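Local structure of putative periplasmic protein (Wolinella succinogenes, 3KN3) at residues 10-15 and 41-46; 59-64 and 199-204; 79-84 and 203-208; 86-91 and 168-173; 117-122 and 146-151. The protein probably binds a small solute in the cleft between two alpha/beta lobes, as periplasmic binding proteins do, and may serve an ABC-type tungstate transporter. One frame throughout, in Å; residues are numbered along the deposited sequence.

Contacts 1, 2 and 3 share the six-stranded sheet of one lobe; contacts 4 and 5 share the five-stranded sheet of the other. Contacts 2, 3 and 4 are buried, whereas 1 and 5 are only partly so. Strand 202-208 serves both contact 2 and contact 3, which have Tyr-203 and Ser-204 in common, and strands 168-172 and 117-119 are neighbours across contacts 4 and 5. Contact 4 is largely aliphatic, and contact 3 pairs two strands whose Val-81 and Ile-205 lie under helix 218-229. In contacts 1, 2 and 5, strand ends, loops and a helix start hold Thr-12, Thr-43, His-61, Asn-201, Tyr-203 and Arg-120 at the glutathione site. Backbone bonds between 199-201 and 83-86 tie the lobes together.

Contact 1: residues 10-15 and 41-46; sequences ATTTST and VGTGNA
Ala-10 sets its methyl against the start of helix 43-51, with CB 3.6 Å from Ala-46 O and 4.4 Å from Ala-46 CB; two alanines suit a strand and a helix that run this close. Thr-11 turns its side chain to the other neighbour, OG1 bonding to Phe-59 O, while its carbonyl oxygen receives the N-H of Val-41 (Thr-11 O to Val-41 N, 3.0 Å) and also meets the Ala-46 methyl. Thr-12 then pairs with Val-41 in a parallel bridge from which the two side chains diverge. Strands 6-12 and 35-41 form a beta-alpha-beta crossover of the periplasmic binding protein fold, and each gives way here to a helix at the ligand cleft. Thr-12 and Thr-43, both glutathione-binding residues, lie side by side and point the same way, OG1 to OG1 3.4 Å apart. A water sits 2.6 Å from Thr-43 OG1 and is bonded only weakly to Thr-12 OG1. At the first turn of helix 13-18 the N-H of Thr-13 returns to Val-41 O (Thr-13 N to Val-41 O, 2.9 Å). With OG1 anti to the backbone N (chi1 176°), Thr-13 brings CG2 to 3.7 Å from Val-41 O.

Contact 2: residues 59-64 and 199-204; sequences FVHAPK and LKNFYS
His-61 and Tyr-203 lie ring against ring in an offset stack, their centroids 4.1 Å apart and their planes inclined by 22°. The overlap is at the rims: His-61 CD2 is over one face of the phenol, 3.2 Å from Tyr-203 CE1. His-61 reaches it because CG stands anti to the backbone N (chi1 -172°), which swings the imidazole across strand 202-208. The same turn delivers NE2 to Asn-201, whose OD1 accepts its N-H at 2.7 Å in a nearly straight bond. OD1 lies in the imidazole plane, although the amide itself is turned 70° from the ring. Phe-202 O meets the imidazole edge, 3.1 Å from His-61 CD2. Stack and bond together fix both the tilt and the rotation of the ring, a task for which a flat N-H donor is well suited. An alanine in place of His-61 would probably leave Asn-201 OD1 without its donor and open a gap beside the Tyr-203 ring.

Phe-59 crosses Tyr-203 obliquely, its CE1 3.7 Å from Tyr-203 CB, and turns an edge to the backbone, with CD1 3.2 Å from Ser-204 O. In the backbone next to them, Val-60 and Ser-204 form an antiparallel hydrogen-bonded pair, each N-H bonding to the other's carbonyl. Ser-204 OG bonds instead to Glu-66, at the start of helix 63-72. His-61, Asn-201 and Tyr-203 all bind glutathione in this protein, at the carboxyl end of strand 57-60, a usual place for ligand loops in periplasmic binding proteins.

Contact 3: residues 79-84 and 203-208; sequences TPVMYN and YSIMAV
Tyr-203 runs its side chain along the end of strand 78-82, starting from CB, which lies 4.1 Å from Val-81 O. With CG anti to its carbonyl carbon (chi1 -56°), the ring turns an edge to the neighbouring backbone: CD2 faces Val-81 O in the ring plane, and CE2 comes 3.5 Å from Tyr-83 O and close to Tyr-83 CB. At the tip, OH stands 3.5 Å from Asn-84 ND2, the amide and the ring being only 6° from coplanar. Asn-84 has a left-handed backbone conformation, which asparagine tolerates better than most residues. Its OD1 bonds to the N of Gly-174 and its O to Asn-201 ND2, so the chain is anchored just where it crosses between the lobes.

Behind the tyrosine, strands 78-82 and 202-208 run antiparallel. Val-81 and Tyr-203 exchange two backbone bonds, Val-81 N to Tyr-203 O being 2.7 Å, and Thr-79 and Ile-205 exchange two more. Between them Pro-80 faces Ser-204 in a non-hydrogen-bonded pair, a position where the missing N-H of proline costs no bond to the partner strand. On the Tyr-203 side of the sheet Val-81 CG2 touches Ile-205 CD1 at 3.9 Å, and helix 218-229 covers both through Ile-228 and Phe-224. The chemistry is thus divided: backbone polarity is matched strand to strand, branched aliphatics meet the helix, and the tyrosine turns ring C-H groups toward carbonyl oxygens, a weakly favourable electrostatic fit that would help to keep its ring in position.

Contact 4: residues 86-91 and 168-173; sequences FVIIGN and LTLTDR
Ile-89 packs against two threonine methyls: CG1 lies 3.7 Å from Thr-169 CG2, and CD1 3.8 Å from Thr-171 CG2. Both threonines hold OG1 anti to the backbone N (chi1 -164° and 177°), which presents the methyl to the isoleucine and sends the hydroxyl elsewhere, to Val-118 O from Thr-169 and to Asp-172 O from Thr-171. On the other face Leu-170 spreads its branches, CD2 to Phe-86 CD2 at 3.8 Å and CD1 to Ile-88 CD1 at 4.1 Å. Gly-90 lies 3.7 Å by its CA from Leu-168 CD2, and any beta carbon there would clash.

Beneath these side chains two antiparallel hydrogen-bonded pairs, Val-87 with Thr-171 and Ile-89 with Thr-169, supply four backbone bonds. They join the centre of the five-stranded mixed sheet of the second lobe in this periplasmic binding protein fold, where strand 86-90 runs against strand 168-172. Helix 155-164 covers the threonine side and helix 125-138 the Phe-86 and Leu-170 side.

Further out, Arg-173 lays one guanidinium face on Val-87, NH2 to CG1 3.6 Å, while salt bridges to Glu-194 and Asp-85 hold its head in place. Asp-172 caps the start of helix 173-182, where its OD1 also bonds to Thr-175.

Contact 5: residues 117-122 and 146-151; sequences FVSRGD and SWYIEA
Phe-117 and Tyr-148 stand side by side on the parallel strands of a beta-alpha-beta unit, strand 117-119, helix 125-138 and strand 148-150, at one edge of the second lobe's sheet. Phe-117 CD2 lies 3.8 Å from Tyr-148 CE2, and Trp-134 of the connecting helix meets both rings edge-to-face. Trp-147 sets the edge of its indole against Phe-117, with CE3 4.1 Å from Phe-117 CB. Tyr-148 carries its hydroxyl on to Ser-119, where OH comes 3.4 Å from CB, because CG anti to the backbone N (chi1 -176°) sends the ring forward alongside the Phe-117 ring. Glu-130 bonds through both its oxygens, OE2 to Tyr-148 OH and OE1 to Ser-119 OG. A phenylalanine in place of Tyr-148 would probably leave Glu-130 OE2 without that partner.

Four backbone bonds ladder the strands, among them Ser-119 N to Ile-149 O at 2.6 Å. Strand 117-119 ends in an ST turn: Ser-119 OG accepts the N-H of Gly-121 at 3.1 Å. Gly-121 has a positive phi, and a beta carbon on it would collide with Glu-150 CB, so glycine fits twice over. On the opposite face of the sheet Val-118 CG1 touches Ala-151 CB at 4.0 Å. Beyond the strand Arg-120, a glutathione-binding residue, is steadied by Asp-122, whose OD1 offers its syn lone pair to NH2 at 2.9 Å, and by Gln-153 O, which takes the N-H of NE.

Contact 1: residues 10-15 and 41-46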
# COMPACT_ATOMS: atom_id res chain seq x y z
N ALA A 10 -2.03 10.67 13.42
CA ALA A 10 -1.92 11.37 12.16
C ALA A 10 -1.73 10.34 11.06
O ALA A 10 -0.78 9.56 11.09
CB ALA A 10 -0.75 12.34 12.18
N THR A 11 -2.65 10.31 10.10
CA THR A 11 -2.52 9.42 8.97
C THR A 11 -2.63 10.15 7.63
O THR A 11 -2.68 11.38 7.56
CB THR A 11 -3.55 8.27 9.00
OG1 THR A 11 -3.19 7.31 7.99
CG2 THR A 11 -4.96 8.78 8.70
N THR A 12 -2.69 9.36 6.58
CA THR A 12 -2.61 9.87 5.22
C THR A 12 -3.95 9.75 4.52
O THR A 12 -4.71 8.79 4.72
CB THR A 12 -1.56 9.09 4.44
OG1 THR A 12 -0.56 10.01 3.98
CG2 THR A 12 -2.19 8.35 3.29
N THR A 13 -4.25 10.73 3.69
CA THR A 13 -5.53 10.75 3.00
C THR A 13 -5.79 9.47 2.17
O THR A 13 -6.89 8.92 2.18
CB THR A 13 -5.69 12.05 2.17
OG1 THR A 13 -6.91 12.00 1.44
CG2 THR A 13 -4.52 12.23 1.22
N SER A 14 -4.77 8.97 1.49
CA SER A 14 -4.95 7.72 0.76
C SER A 14 -5.15 6.52 1.70
O SER A 14 -5.93 5.61 1.39
CB SER A 14 -3.83 7.49 -0.25
OG SER A 14 -2.56 7.46 0.38
N THR A 15 -4.47 6.51 2.85
CA THR A 15 -4.65 5.42 3.82
C THR A 15 -6.08 5.42 4.36
O THR A 15 -6.74 4.38 4.42
CB THR A 15 -3.69 5.53 5.02
OG1 THR A 15 -2.34 5.52 4.56
CG2 THR A 15 -3.89 4.37 5.96
N VAL A 41 -4.14 13.64 6.34
CA VAL A 41 -3.57 14.75 5.58
C VAL A 41 -2.57 14.20 4.58
O VAL A 41 -2.59 13.02 4.26
CB VAL A 41 -2.88 15.80 6.50
CG1 VAL A 41 -3.91 16.54 7.36
CG2 VAL A 41 -1.79 15.16 7.35
N GLY A 42 -1.71 15.08 4.08
CA GLY A 42 -0.62 14.68 3.20
C GLY A 42 0.40 13.88 3.98
O GLY A 42 0.43 13.92 5.21
N THR A 43 1.24 13.14 3.26
CA THR A 43 2.26 12.32 3.88
C THR A 43 3.20 13.17 4.70
O THR A 43 3.45 12.88 5.87
CB THR A 43 3.11 11.58 2.84
OG1 THR A 43 2.34 10.53 2.27
CG2 THR A 43 4.33 10.98 3.52
N GLY A 44 3.74 14.20 4.07
CA GLY A 44 4.70 15.06 4.72
C GLY A 44 4.10 15.67 5.98
O GLY A 44 4.73 15.69 7.05
N ASN A 45 2.87 16.15 5.84
CA ASN A 45 2.14 16.74 6.97
C ASN A 45 1.79 15.73 8.08
O ASN A 45 1.76 16.09 9.25
CB ASN A 45 0.88 17.48 6.48
CG ASN A 45 1.21 18.82 5.82
OD1 ASN A 45 0.47 19.29 4.97
ND2 ASN A 45 2.31 19.45 6.24
N ALA A 46 1.52 14.48 7.70
CA ALA A 46 1.26 13.44 8.69
C ALA A 46 2.51 13.25 9.54
O ALA A 46 2.43 13.23 10.77
CB ALA A 46 0.85 12.12 8.04
O HOH W 1 1.97 8.03 2.90

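Contact 2: residues 59-64 and 199-204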
# COMPACT_ATOMS: atom_id res chain seq x y z
N PHE A 59 0.74 7.08 10.93
CA PHE A 59 0.33 5.90 10.18
C PHE A 59 0.36 6.17 8.69
O PHE A 59 -0.55 6.80 8.15
CB PHE A 59 -1.07 5.48 10.59
CG PHE A 59 -1.46 4.12 10.13
CD1 PHE A 59 -0.52 3.11 10.02
CD2 PHE A 59 -2.78 3.83 9.82
CE1 PHE A 59 -0.89 1.82 9.60
CE2 PHE A 59 -3.16 2.56 9.40
CZ PHE A 59 -2.21 1.55 9.30
N VAL A 60 1.40 5.70 8.02
CA VAL A 60 1.67 6.12 6.66
C VAL A 60 2.03 4.97 5.72
O VAL A 60 2.00 3.79 6.09
CB VAL A 60 2.79 7.19 6.61
CG1 VAL A 60 2.37 8.46 7.36
CG2 VAL A 60 4.11 6.63 7.18
N HIS A 61 2.39 5.34 4.50
CA HIS A 61 2.46 4.39 3.42
C HIS A 61 3.55 4.82 2.46
O HIS A 61 3.30 4.99 1.27
CB HIS A 61 1.10 4.36 2.71
CG HIS A 61 0.97 3.28 1.68
ND1 HIS A 61 0.71 3.55 0.35
CD2 HIS A 61 1.04 1.93 1.79
CE1 HIS A 61 0.63 2.41 -0.32
NE2 HIS A 61 0.83 1.42 0.53
N ALA A 62 4.75 5.02 2.99
CA ALA A 62 5.89 5.43 2.16
C ALA A 62 7.21 5.04 2.81
O ALA A 62 7.79 5.80 3.57
CB ALA A 62 5.85 6.94 1.90
N PRO A 63 7.69 3.83 2.51
CA PRO A 63 8.85 3.29 3.24
C PRO A 63 10.09 4.17 3.16
O PRO A 63 10.82 4.26 4.14
CB PRO A 63 9.08 1.92 2.59
CG PRO A 63 7.71 1.54 2.05
CD PRO A 63 7.12 2.84 1.57
N LYS A 64 10.31 4.81 2.02
CA LYS A 64 11.45 5.71 1.87
C LYS A 64 11.56 6.65 3.07
O LYS A 64 12.50 6.55 3.87
CB LYS A 64 11.33 6.54 0.58
CG LYS A 64 11.33 5.71 -0.71
CD LYS A 64 11.34 6.60 -1.97
CE LYS A 64 11.58 5.80 -3.25
NZ LYS A 64 11.78 6.67 -4.46
N LEU A 199 4.65 -8.53 -4.01
CA LEU A 199 3.44 -7.77 -4.32
C LEU A 199 2.65 -7.35 -3.07
O LEU A 199 1.59 -6.73 -3.16
CB LEU A 199 2.53 -8.58 -5.24
CG LEU A 199 3.10 -8.73 -6.67
CD1 LEU A 199 2.21 -9.60 -7.53
CD2 LEU A 199 3.33 -7.35 -7.30
N LYS A 200 3.18 -7.67 -1.90
CA LYS A 200 2.48 -7.34 -0.67
C LYS A 200 2.56 -5.85 -0.35
O LYS A 200 3.55 -5.19 -0.63
CB LYS A 200 2.95 -8.23 0.48
CG LYS A 200 1.96 -9.35 0.80
CD LYS A 200 2.53 -10.75 0.65
CE LYS A 200 3.12 -11.25 1.98
NZ LYS A 200 2.87 -12.71 2.24
N ASN A 201 1.48 -5.34 0.22
CA ASN A 201 1.33 -3.92 0.51
C ASN A 201 1.35 -3.65 2.02
O ASN A 201 0.59 -4.25 2.78
CB ASN A 201 0.00 -3.41 -0.06
CG ASN A 201 -0.04 -1.89 -0.20
OD1 ASN A 201 0.98 -1.21 -0.10
ND2 ASN A 201 -1.24 -1.35 -0.45
N PHE A 202 2.20 -2.73 2.46
CA PHE A 202 2.28 -2.42 3.88
C PHE A 202 2.07 -0.95 4.22
O PHE A 202 2.61 -0.06 3.54
CB PHE A 202 3.61 -2.86 4.46
CG PHE A 202 3.90 -4.31 4.28
CD1 PHE A 202 3.54 -5.22 5.26
CD2 PHE A 202 4.54 -4.76 3.15
CE1 PHE A 202 3.81 -6.56 5.10
CE2 PHE A 202 4.81 -6.10 2.98
CZ PHE A 202 4.44 -7.00 3.96
N TYR A 203 1.32 -0.72 5.29
CA TYR A 203 1.19 0.59 5.90
C TYR A 203 1.88 0.55 7.28
O TYR A 203 1.69 -0.38 8.06
CB TYR A 203 -0.28 0.96 6.03
CG TYR A 203 -1.05 0.94 4.71
CD1 TYR A 203 -1.32 2.12 4.01
CD2 TYR A 203 -1.52 -0.26 4.18
CE1 TYR A 203 -2.03 2.10 2.83
CE2 TYR A 203 -2.22 -0.29 3.00
CZ TYR A 203 -2.47 0.89 2.32
OH TYR A 203 -3.16 0.84 1.14
N SER A 204 2.69 1.56 7.57
CA SER A 204 3.50 1.55 8.78
C SER A 204 2.96 2.43 9.88
O SER A 204 2.62 3.59 9.63
CB SER A 204 4.92 2.01 8.45
OG SER A 204 5.54 1.12 7.56

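Contact 3: residues 79-84 and 203-208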
# COMPACT_ATOMS: atom_id res chain seq x y z
N THR A 79 6.26 -0.39 12.65
CA THR A 79 5.51 -1.64 12.71
C THR A 79 4.59 -1.75 11.49
O THR A 79 3.63 -0.99 11.36
CB THR A 79 4.65 -1.68 14.00
OG1 THR A 79 5.50 -1.76 15.16
CG2 THR A 79 3.66 -2.85 13.99
N PRO A 80 4.87 -2.69 10.57
CA PRO A 80 4.05 -2.80 9.35
C PRO A 80 2.72 -3.50 9.55
O PRO A 80 2.62 -4.47 10.31
CB PRO A 80 4.93 -3.62 8.41
CG PRO A 80 6.31 -3.51 8.98
CD PRO A 80 6.11 -3.47 10.46
N VAL A 81 1.70 -3.01 8.85
CA VAL A 81 0.41 -3.68 8.77
C VAL A 81 0.15 -3.99 7.31
O VAL A 81 0.09 -3.09 6.47
CB VAL A 81 -0.73 -2.81 9.30
CG1 VAL A 81 -2.09 -3.52 9.13
CG2 VAL A 81 -0.48 -2.42 10.75
N MSE A 82 -0.00 -5.26 6.98
CA MSE A 82 -0.08 -5.61 5.58
C MSE A 82 -1.52 -5.62 5.14
O MSE A 82 -2.39 -6.12 5.86
CB MSE A 82 0.57 -6.96 5.32
CG MSE A 82 -0.34 -8.11 5.58
SE MSE A 82 -0.05 -9.49 4.26
CE MSE A 82 1.81 -9.91 4.68
N TYR A 83 -1.79 -5.06 3.96
CA TYR A 83 -3.17 -4.85 3.56
C TYR A 83 -3.24 -4.36 2.14
O TYR A 83 -2.39 -3.57 1.70
CB TYR A 83 -3.81 -3.82 4.49
CG TYR A 83 -5.30 -3.67 4.33
CD1 TYR A 83 -6.17 -4.66 4.77
CD2 TYR A 83 -5.85 -2.51 3.80
CE1 TYR A 83 -7.55 -4.51 4.65
CE2 TYR A 83 -7.22 -2.35 3.67
CZ TYR A 83 -8.07 -3.35 4.10
OH TYR A 83 -9.44 -3.19 3.98
N ASN A 84 -4.27 -4.80 1.42
CA ASN A 84 -4.54 -4.27 0.10
C ASN A 84 -3.36 -4.54 -0.83
O ASN A 84 -2.78 -3.61 -1.39
CB ASN A 84 -4.80 -2.76 0.20
CG ASN A 84 -5.31 -2.16 -1.10
OD1 ASN A 84 -5.86 -2.85 -1.96
ND2 ASN A 84 -5.13 -0.84 -1.24
N TYR A 203 1.32 -0.72 5.29
CA TYR A 203 1.19 0.59 5.90
C TYR A 203 1.88 0.55 7.28
O TYR A 203 1.69 -0.38 8.06
CB TYR A 203 -0.28 0.96 6.03
CG TYR A 203 -1.05 0.94 4.71
CD1 TYR A 203 -1.32 2.12 4.01
CD2 TYR A 203 -1.52 -0.26 4.18
CE1 TYR A 203 -2.03 2.10 2.83
CE2 TYR A 203 -2.22 -0.29 3.00
CZ TYR A 203 -2.47 0.89 2.32
OH TYR A 203 -3.16 0.84 1.14
N SER A 204 2.69 1.56 7.57
CA SER A 204 3.50 1.55 8.78
C SER A 204 2.96 2.43 9.88
O SER A 204 2.62 3.59 9.63
CB SER A 204 4.92 2.01 8.45
OG SER A 204 5.54 1.12 7.56
N ILE A 205 2.89 1.88 11.09
CA ILE A 205 2.57 2.64 12.28
C ILE A 205 3.88 2.93 12.97
O ILE A 205 4.71 2.04 13.10
CB ILE A 205 1.70 1.85 13.26
CG1 ILE A 205 0.43 1.37 12.57
CG2 ILE A 205 1.31 2.70 14.47
CD1 ILE A 205 -0.35 0.41 13.41
N MSE A 206 4.08 4.17 13.37
CA MSE A 206 5.22 4.51 14.22
C MSE A 206 4.74 5.35 15.39
O MSE A 206 3.84 6.18 15.25
CB MSE A 206 6.29 5.28 13.45
CG MSE A 206 6.95 4.47 12.35
SE MSE A 206 7.96 5.60 11.12
CE MSE A 206 8.88 4.25 10.08
N ALA A 207 5.36 5.14 16.54
CA ALA A 207 5.07 5.92 17.72
C ALA A 207 5.87 7.20 17.69
O ALA A 207 6.99 7.24 17.20
CB ALA A 207 5.38 5.15 18.99
N VAL A 208 5.27 8.25 18.22
CA VAL A 208 5.97 9.49 18.37
C VAL A 208 7.02 9.29 19.47
O VAL A 208 6.72 8.79 20.55
CB VAL A 208 4.96 10.65 18.66
CG1 VAL A 208 5.61 11.77 19.45
CG2 VAL A 208 4.39 11.16 17.35

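Contact 4: residues 86-91 and 168-173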
# COMPACT_ATOMS: atom_id res chain seq x y z
N PHE A 86 -0.93 -5.67 -3.94
CA PHE A 86 -0.93 -5.35 -5.37
C PHE A 86 -1.10 -6.60 -6.25
O PHE A 86 -0.58 -7.68 -5.95
CB PHE A 86 0.35 -4.62 -5.76
CG PHE A 86 0.58 -3.33 -5.02
CD1 PHE A 86 1.38 -3.29 -3.89
CD2 PHE A 86 -0.01 -2.15 -5.47
CE1 PHE A 86 1.60 -2.09 -3.21
CE2 PHE A 86 0.20 -0.96 -4.79
CZ PHE A 86 1.01 -0.93 -3.66
N VAL A 87 -1.80 -6.44 -7.36
CA VAL A 87 -1.99 -7.52 -8.31
C VAL A 87 -1.69 -7.07 -9.74
O VAL A 87 -1.70 -5.89 -10.05
CB VAL A 87 -3.41 -8.10 -8.22
CG1 VAL A 87 -3.63 -8.73 -6.84
CG2 VAL A 87 -4.46 -7.02 -8.50
N ILE A 88 -1.40 -8.03 -10.61
CA ILE A 88 -1.15 -7.75 -12.01
C ILE A 88 -2.43 -8.12 -12.76
O ILE A 88 -2.97 -9.20 -12.56
CB ILE A 88 0.07 -8.53 -12.57
CG1 ILE A 88 1.39 -7.85 -12.20
CG2 ILE A 88 0.02 -8.58 -14.07
CD1 ILE A 88 1.72 -7.88 -10.78
N ILE A 89 -2.92 -7.21 -13.60
CA ILE A 89 -4.17 -7.44 -14.32
C ILE A 89 -4.00 -7.25 -15.82
O ILE A 89 -3.05 -6.61 -16.28
CB ILE A 89 -5.30 -6.53 -13.82
CG1 ILE A 89 -5.04 -5.07 -14.20
CG2 ILE A 89 -5.47 -6.66 -12.31
CD1 ILE A 89 -6.18 -4.13 -13.82
N GLY A 90 -4.93 -7.84 -16.57
CA GLY A 90 -4.92 -7.83 -18.02
C GLY A 90 -6.13 -8.61 -18.49
O GLY A 90 -6.86 -9.16 -17.67
N ASN A 91 -6.36 -8.67 -19.79
CA ASN A 91 -7.58 -9.32 -20.24
C ASN A 91 -7.46 -10.83 -20.03
O ASN A 91 -6.38 -11.33 -19.75
CB ASN A 91 -8.00 -8.90 -21.66
CG ASN A 91 -7.12 -9.48 -22.73
OD1 ASN A 91 -6.98 -10.69 -22.83
ND2 ASN A 91 -6.54 -8.61 -23.57
N LEU A 168 -1.05 -5.01 -20.07
CA LEU A 168 -1.07 -5.34 -18.65
C LEU A 168 -0.79 -4.14 -17.77
O LEU A 168 -0.18 -3.16 -18.22
CB LEU A 168 -0.00 -6.39 -18.35
CG LEU A 168 -0.07 -7.69 -19.12
CD1 LEU A 168 1.14 -8.55 -18.83
CD2 LEU A 168 -1.36 -8.40 -18.77
N THR A 169 -1.20 -4.23 -16.51
CA THR A 169 -0.76 -3.24 -15.54
C THR A 169 -0.76 -3.76 -14.09
O THR A 169 -1.30 -4.82 -13.77
CB THR A 169 -1.58 -1.92 -15.64
OG1 THR A 169 -0.89 -0.88 -14.93
CG2 THR A 169 -2.97 -2.11 -15.05
N LEU A 170 -0.15 -2.97 -13.21
CA LEU A 170 -0.10 -3.28 -11.79
C LEU A 170 -0.97 -2.33 -10.98
O LEU A 170 -0.81 -1.10 -11.05
CB LEU A 170 1.34 -3.20 -11.31
CG LEU A 170 1.58 -3.44 -9.82
CD1 LEU A 170 2.94 -4.10 -9.61
CD2 LEU A 170 1.45 -2.14 -9.03
N THR A 171 -1.89 -2.88 -10.20
CA THR A 171 -2.78 -2.04 -9.42
C THR A 171 -3.01 -2.63 -8.04
O THR A 171 -2.89 -3.83 -7.84
CB THR A 171 -4.14 -1.85 -10.10
OG1 THR A 171 -4.99 -1.08 -9.25
CG2 THR A 171 -4.80 -3.20 -10.35
N ASP A 172 -3.34 -1.77 -7.09
CA ASP A 172 -3.76 -2.25 -5.79
C ASP A 172 -5.11 -2.95 -5.97
O ASP A 172 -5.87 -2.65 -6.89
CB ASP A 172 -3.90 -1.08 -4.82
CG ASP A 172 -4.96 -0.11 -5.24
OD1 ASP A 172 -4.66 0.80 -6.06
OD2 ASP A 172 -6.11 -0.28 -4.78
N ARG A 173 -5.39 -3.89 -5.08
CA ARG A 173 -6.59 -4.70 -5.19
C ARG A 173 -7.86 -3.87 -5.03
O ARG A 173 -8.86 -4.10 -5.69
CB ARG A 173 -6.55 -5.83 -4.16
CG ARG A 173 -7.71 -6.78 -4.26
CD ARG A 173 -7.59 -7.88 -3.24
NE ARG A 173 -6.43 -8.73 -3.46
CZ ARG A 173 -6.46 -9.86 -4.17
NH1 ARG A 173 -7.60 -10.24 -4.74
NH2 ARG A 173 -5.36 -10.60 -4.32

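Contact 5: residues 117-122 and 146-151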
# COMPACT_ATOMS: atom_id res chain seq x y z
N PHE A 117 2.98 -3.18 -21.30
CA PHE A 117 2.84 -2.93 -19.89
C PHE A 117 2.70 -1.44 -19.61
O PHE A 117 3.56 -0.65 -19.99
CB PHE A 117 4.03 -3.50 -19.11
CG PHE A 117 3.86 -3.39 -17.63
CD1 PHE A 117 3.36 -4.44 -16.90
CD2 PHE A 117 4.13 -2.19 -16.98
CE1 PHE A 117 3.18 -4.32 -15.54
CE2 PHE A 117 3.95 -2.07 -15.62
CZ PHE A 117 3.46 -3.14 -14.90
N VAL A 118 1.63 -1.07 -18.92
CA VAL A 118 1.35 0.32 -18.63
C VAL A 118 1.71 0.73 -17.20
O VAL A 118 1.15 0.22 -16.24
CB VAL A 118 -0.13 0.65 -18.88
CG1 VAL A 118 -0.38 2.16 -18.69
CG2 VAL A 118 -0.55 0.18 -20.27
N SER A 119 2.63 1.67 -17.09
CA SER A 119 3.04 2.18 -15.80
C SER A 119 2.27 3.47 -15.46
O SER A 119 1.88 4.23 -16.36
CB SER A 119 4.55 2.46 -15.82
OG SER A 119 4.95 3.25 -14.72
N ARG A 120 2.05 3.70 -14.17
CA ARG A 120 1.42 4.94 -13.71
C ARG A 120 2.22 6.13 -14.20
O ARG A 120 1.66 7.14 -14.59
CB ARG A 120 1.34 4.99 -12.17
CG ARG A 120 0.25 4.12 -11.56
CD ARG A 120 -1.13 4.73 -11.71
NE ARG A 120 -1.26 6.00 -10.99
CZ ARG A 120 -1.66 6.11 -9.72
NH1 ARG A 120 -1.97 5.03 -9.01
NH2 ARG A 120 -1.76 7.30 -9.16
N GLY A 121 3.55 6.01 -14.18
CA GLY A 121 4.42 7.09 -14.61
C GLY A 121 4.07 8.46 -14.04
O GLY A 121 4.16 9.47 -14.74
N ASP A 122 3.65 8.50 -12.78
CA ASP A 122 3.39 9.75 -12.06
C ASP A 122 4.11 9.71 -10.72
O ASP A 122 4.89 8.80 -10.46
CB ASP A 122 1.88 9.96 -11.84
CG ASP A 122 1.24 8.83 -11.04
OD1 ASP A 122 0.03 8.92 -10.72
OD2 ASP A 122 1.95 7.84 -10.73
N SER A 146 10.15 -0.38 -25.99
CA SER A 146 8.99 0.04 -26.77
C SER A 146 7.66 -0.38 -26.12
O SER A 146 6.67 0.35 -26.21
CB SER A 146 9.09 -0.42 -28.22
OG SER A 146 9.23 -1.83 -28.33
N TRP A 147 7.66 -1.52 -25.43
CA TRP A 147 6.43 -2.08 -24.85
C TRP A 147 6.08 -1.51 -23.47
O TRP A 147 4.99 -1.75 -22.94
CB TRP A 147 6.54 -3.62 -24.76
CG TRP A 147 7.82 -4.04 -24.14
CD1 TRP A 147 8.99 -4.29 -24.78
CD2 TRP A 147 8.09 -4.21 -22.74
NE1 TRP A 147 9.97 -4.61 -23.88
CE2 TRP A 147 9.44 -4.58 -22.62
CE3 TRP A 147 7.31 -4.10 -21.58
CZ2 TRP A 147 10.03 -4.84 -21.39
CZ3 TRP A 147 7.90 -4.35 -20.36
CH2 TRP A 147 9.24 -4.72 -20.27
N TYR A 148 7.00 -0.75 -22.89
CA TYR A 148 6.81 -0.18 -21.56
C TYR A 148 6.33 1.28 -21.65
O TYR A 148 7.10 2.19 -21.93
CB TYR A 148 8.12 -0.30 -20.76
CG TYR A 148 8.02 0.17 -19.33
CD1 TYR A 148 8.49 1.43 -18.95
CD2 TYR A 148 7.47 -0.64 -18.36
CE1 TYR A 148 8.39 1.86 -17.63
CE2 TYR A 148 7.37 -0.23 -17.06
CZ TYR A 148 7.82 1.01 -16.68
OH TYR A 148 7.70 1.38 -15.35
N ILE A 149 5.04 1.48 -21.40
CA ILE A 149 4.40 2.77 -21.54
C ILE A 149 4.13 3.43 -20.17
O ILE A 149 3.63 2.78 -19.24
CB ILE A 149 3.09 2.65 -22.39
CG1 ILE A 149 3.42 2.64 -23.88
CG2 ILE A 149 2.13 3.81 -22.13
CD1 ILE A 149 4.27 1.48 -24.31
N GLU A 150 4.48 4.71 -20.05
CA GLU A 150 4.18 5.51 -18.86
C GLU A 150 3.00 6.44 -19.14
O GLU A 150 3.10 7.37 -19.93
CB GLU A 150 5.41 6.31 -18.43
CG GLU A 150 6.74 5.66 -18.84
CD GLU A 150 7.85 5.86 -17.82
OE1 GLU A 150 9.01 6.12 -18.23
OE2 GLU A 150 7.58 5.76 -16.60
N ALA A 151 1.88 6.17 -18.48
CA ALA A 151 0.64 6.93 -18.68
C ALA A 151 0.65 8.33 -18.05
O ALA A 151 0.12 9.28 -18.63
CB ALA A 151 -0.54 6.14 -18.14